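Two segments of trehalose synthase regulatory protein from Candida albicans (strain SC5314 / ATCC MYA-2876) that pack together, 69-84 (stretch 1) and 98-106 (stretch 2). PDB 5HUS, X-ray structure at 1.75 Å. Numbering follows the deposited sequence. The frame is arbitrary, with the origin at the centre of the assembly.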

# COMPACT_ATOMS: atom_id res chain seq x y z
N THR A 69 -8.43 13.33 -12.57
CA THR A 69 -7.35 12.56 -11.97
C THR A 69 -7.57 12.38 -10.47
O THR A 69 -7.96 13.31 -9.77
N PHE A 70 -7.34 11.16 -10.00
CA PHE A 70 -7.52 10.84 -8.58
C PHE A 70 -6.24 10.21 -8.05
O PHE A 70 -5.80 9.17 -8.54
N VAL A 71 -5.64 10.87 -7.06
CA VAL A 71 -4.39 10.40 -6.47
C VAL A 71 -4.62 9.85 -5.08
O VAL A 71 -5.22 10.52 -4.24
N TYR A 72 -4.16 8.61 -4.85
CA TYR A 72 -4.27 7.96 -3.54
C TYR A 72 -2.92 7.58 -2.98
O TYR A 72 -2.06 7.07 -3.70
N LEU A 73 -2.73 7.85 -1.69
CA LEU A 73 -1.56 7.38 -0.96
C LEU A 73 -1.84 6.01 -0.34
O LEU A 73 -2.85 5.84 0.34
N LEU A 74 -0.94 5.05 -0.57
CA LEU A 74 -1.02 3.75 0.08
C LEU A 74 0.07 3.72 1.13
O LEU A 74 1.26 3.84 0.81
N SER A 75 -0.33 3.56 2.39
CA SER A 75 0.57 3.71 3.53
C SER A 75 0.34 2.62 4.55
O SER A 75 -0.79 2.15 4.72
N TYR A 76 1.40 2.23 5.25
CA TYR A 76 1.28 1.29 6.36
C TYR A 76 0.74 1.94 7.63
O TYR A 76 0.36 1.25 8.57
N LEU A 77 0.71 3.27 7.65
CA LEU A 77 0.36 4.00 8.86
C LEU A 77 -1.11 3.86 9.24
O LEU A 77 -1.97 3.63 8.39
N GLN A 78 -1.40 4.00 10.53
CA GLN A 78 -2.76 3.88 11.01
C GLN A 78 -3.57 5.12 10.68
O GLN A 78 -3.02 6.19 10.40
N ARG A 79 -4.89 4.95 10.69
CA ARG A 79 -5.82 6.01 10.32
C ARG A 79 -5.54 7.30 11.06
O ARG A 79 -5.45 8.37 10.45
N SER A 80 -5.38 7.21 12.38
CA SER A 80 -5.23 8.40 13.20
C SER A 80 -3.97 9.21 12.84
O SER A 80 -4.01 10.44 12.84
N ASP A 81 -2.88 8.52 12.51
CA ASP A 81 -1.66 9.23 12.08
C ASP A 81 -1.85 9.90 10.72
O ASP A 81 -1.39 11.02 10.51
N LEU A 82 -2.52 9.22 9.79
CA LEU A 82 -2.76 9.78 8.48
C LEU A 82 -3.72 10.97 8.53
O LEU A 82 -3.55 11.93 7.79
N ASP A 83 -4.73 10.88 9.38
CA ASP A 83 -5.69 11.98 9.53
C ASP A 83 -4.99 13.23 10.07
O ASP A 83 -5.29 14.34 9.65
N ILE A 84 -4.05 13.04 10.98
CA ILE A 84 -3.25 14.17 11.48
C ILE A 84 -2.39 14.75 10.35
O ILE A 84 -2.34 15.97 10.16
N ASN A 98 -1.99 -0.41 4.89
CA ASN A 98 -1.74 -1.18 3.68
C ASN A 98 -3.01 -1.69 3.01
O ASN A 98 -2.96 -2.63 2.23
N GLY A 99 -4.15 -1.06 3.30
CA GLY A 99 -5.37 -1.45 2.63
C GLY A 99 -6.56 -1.75 3.52
O GLY A 99 -7.69 -1.84 3.04
N ASN A 100 -6.32 -1.90 4.82
CA ASN A 100 -7.41 -2.24 5.74
C ASN A 100 -8.47 -1.15 5.85
O ASN A 100 -9.62 -1.42 6.17
N PHE A 101 -8.07 0.09 5.59
CA PHE A 101 -8.97 1.24 5.69
C PHE A 101 -8.77 2.19 4.53
O PHE A 101 -7.65 2.44 4.12
N VAL A 102 -9.87 2.73 4.00
CA VAL A 102 -9.82 3.61 2.84
C VAL A 102 -10.62 4.87 3.10
O VAL A 102 -11.78 4.80 3.52
N LYS A 103 -10.00 6.02 2.86
CA LYS A 103 -10.73 7.28 2.88
C LYS A 103 -10.73 7.86 1.46
O LYS A 103 -9.72 8.40 0.99
N LEU A 104 -11.85 7.68 0.78
CA LEU A 104 -12.03 8.18 -0.57
C LEU A 104 -11.89 9.69 -0.61
O LEU A 104 -12.16 10.37 0.38
N ILE A 105 -11.47 10.22 -1.75
CA ILE A 105 -11.28 11.66 -1.89
C ILE A 105 -12.59 12.40 -1.59
O ILE A 105 -13.64 12.06 -2.14
N GLY A 106 -12.53 13.36 -0.67
CA GLY A 106 -13.70 14.13 -0.29
C GLY A 106 -14.51 13.54 0.86
O GLY A 106 -15.42 14.18 1.37

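The two stretches bury 653 Å² between them, and the contact divides into three patches along stretch 2. At the first, the backbones come close: the CA atoms of Tyr76 and Asn98 lie 4.7 Å apart, and Asn98 N donates to Ser75 O at 2.8 Å with an angle of 166°, nearly straight. Asn98, chi1 t, is the residue most covered by the opposing stretch (106 Å²). Its amide fits between two side chains that start sideways and close in at their ends. ND2 lies over one face of the Tyr76 ring (chi1 m), whose CE1 is 3.7 Å from Asn98 CG, while Leu74 (t, p) brings CD1 to 3.9 Å from Asn98 ND2 and 4.0 Å from Gly99 N.

The second patch is a flat-on-flat fit. Phe101 (m) and Arg79 (m, t, m, 172°) both point toward the opposite stretch, and the guanidinium lies on the ring with planes at 2° and centres 3.7 Å apart. Arg79 CZ sits only 20° off the ring normal, as a cation-pi contact requires; Arg79 CD also covers this face, 3.4 Å from Phe101 CG. Farther along the helix, Asp83 (m) meets the long arm of Lys103 (t, t, m, t), forming a salt bridge of 2.9 Å between OD1 and NZ.

At the third patch, Ile105 (m, t) points its CD1 into a hollow between two aromatic residues: 3.7 Å from Phe70 CB, near the plane of that ring, and 3.6 Å from Tyr72 CE1. Val71 O, 3.9 Å from Ile105 CD1, adds a backbone wall. Tyr72 (m) reaches past this methyl so that its OH accepts from Ile105 N at 3.2 Å and 164°, while Leu104 CD2 packs 3.6 Å from the same Tyr72 OH.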

# COMPACT_ATOMS: atom_id res chain seq x y z
CB THR A 69 -5.99 13.24 -12.21
OG1 THR A 69 -5.80 13.44 -13.62
CG2 THR A 69 -4.85 12.39 -11.67
CB PHE A 70 -8.70 9.89 -8.39
CG PHE A 70 -9.96 10.36 -9.05
CD1 PHE A 70 -10.38 9.81 -10.26
CD2 PHE A 70 -10.71 11.38 -8.49
CE1 PHE A 70 -11.53 10.26 -10.87
CE2 PHE A 70 -11.87 11.82 -9.10
CZ PHE A 70 -12.28 11.27 -10.29
CB VAL A 71 -3.35 11.53 -6.39
CG1 VAL A 71 -2.04 11.02 -5.81
CG2 VAL A 71 -3.12 12.13 -7.78
CB TYR A 72 -5.14 6.69 -3.63
CG TYR A 72 -6.61 7.00 -3.68
CD1 TYR A 72 -7.19 7.52 -4.83
CD2 TYR A 72 -7.42 6.79 -2.57
CE1 TYR A 72 -8.53 7.83 -4.88
CE2 TYR A 72 -8.77 7.09 -2.61
CZ TYR A 72 -9.32 7.61 -3.76
OH TYR A 72 -10.66 7.90 -3.80
CB LEU A 73 -1.18 8.37 0.13
CG LEU A 73 -0.11 7.87 1.10
CD1 LEU A 73 1.26 7.93 0.44
CD2 LEU A 73 -0.13 8.68 2.40
CB LEU A 74 -0.86 2.60 -0.93
CG LEU A 74 -0.77 1.18 -0.36
CD1 LEU A 74 -2.04 0.80 0.41
CD2 LEU A 74 -0.49 0.17 -1.47
CB SER A 75 0.36 5.09 4.17
OG SER A 75 1.08 5.21 5.39
CB TYR A 76 2.63 0.65 6.69
CG TYR A 76 3.04 -0.45 5.75
CD1 TYR A 76 2.45 -1.71 5.81
CD2 TYR A 76 4.04 -0.24 4.80
CE1 TYR A 76 2.83 -2.72 4.95
CE2 TYR A 76 4.43 -1.24 3.94
CZ TYR A 76 3.82 -2.48 4.02
OH TYR A 76 4.21 -3.48 3.15
CB LEU A 77 0.71 5.48 8.71
CG LEU A 77 2.18 5.80 8.46
CD1 LEU A 77 2.37 7.29 8.27
CD2 LEU A 77 3.06 5.30 9.61
CB GLN A 78 -2.78 3.61 12.52
CG GLN A 78 -2.35 4.79 13.39
CD GLN A 78 -2.26 4.40 14.86
OE1 GLN A 78 -3.25 4.06 15.49
NE2 GLN A 78 -1.04 4.44 15.40
CB ARG A 79 -7.26 5.57 10.58
CG ARG A 79 -7.78 4.54 9.58
CD ARG A 79 -9.10 3.97 10.04
NE ARG A 79 -8.92 3.14 11.22
CZ ARG A 79 -9.92 2.63 11.93
NH1 ARG A 79 -11.18 2.86 11.58
NH2 ARG A 79 -9.65 1.88 13.00
CB SER A 80 -5.23 8.03 14.69
OG SER A 80 -4.19 7.12 14.99
CB ASP A 81 -0.47 8.27 12.02
CG ASP A 81 0.08 7.94 13.40
OD1 ASP A 81 -0.38 8.55 14.39
OD2 ASP A 81 0.97 7.07 13.50
CB LEU A 82 -3.29 8.70 7.51
CG LEU A 82 -2.19 7.72 7.11
CD1 LEU A 82 -2.76 6.50 6.40
CD2 LEU A 82 -1.13 8.41 6.25
CB ASP A 83 -6.84 11.58 10.45
CG ASP A 83 -7.92 10.76 9.76
OD1 ASP A 83 -7.97 10.74 8.51
OD2 ASP A 83 -8.73 10.14 10.48
CB ILE A 84 -2.36 13.76 12.67
CG1 ILE A 84 -3.22 13.59 13.93
CG2 ILE A 84 -1.25 14.78 12.89
CD1 ILE A 84 -2.49 12.94 15.09
CB ASN A 98 -0.81 -2.35 3.98
CG ASN A 98 -0.11 -2.87 2.75
OD1 ASN A 98 0.10 -4.08 2.60
ND2 ASN A 98 0.23 -1.97 1.83
CB ASN A 100 -6.85 -2.57 7.13
CG ASN A 100 -6.17 -3.91 7.17
OD1 ASN A 100 -6.84 -4.95 7.24
ND2 ASN A 100 -4.85 -3.91 7.10
CB PHE A 101 -8.77 1.98 7.01
CG PHE A 101 -8.80 1.08 8.22
CD1 PHE A 101 -10.01 0.66 8.76
CD2 PHE A 101 -7.62 0.64 8.80
CE1 PHE A 101 -10.03 -0.18 9.86
CE2 PHE A 101 -7.64 -0.20 9.90
CZ PHE A 101 -8.85 -0.61 10.44
CB VAL A 102 -10.39 2.93 1.57
CG1 VAL A 102 -10.47 3.94 0.41
CG2 VAL A 102 -9.55 1.71 1.18
CB LYS A 103 -10.14 8.27 3.90
CG LYS A 103 -10.83 9.62 3.92
CD LYS A 103 -10.36 10.48 5.10
CE LYS A 103 -10.93 9.96 6.41
NZ LYS A 103 -10.67 10.88 7.56
CB LEU A 104 -13.40 7.77 -1.11
CG LEU A 104 -13.68 6.27 -1.14
CD1 LEU A 104 -15.16 6.01 -1.42
CD2 LEU A 104 -12.81 5.56 -2.16
CB ILE A 105 -10.78 12.01 -3.30
CG1 ILE A 105 -9.37 11.45 -3.51
CG2 ILE A 105 -10.76 13.50 -3.52
CD1 ILE A 105 -8.94 11.39 -4.98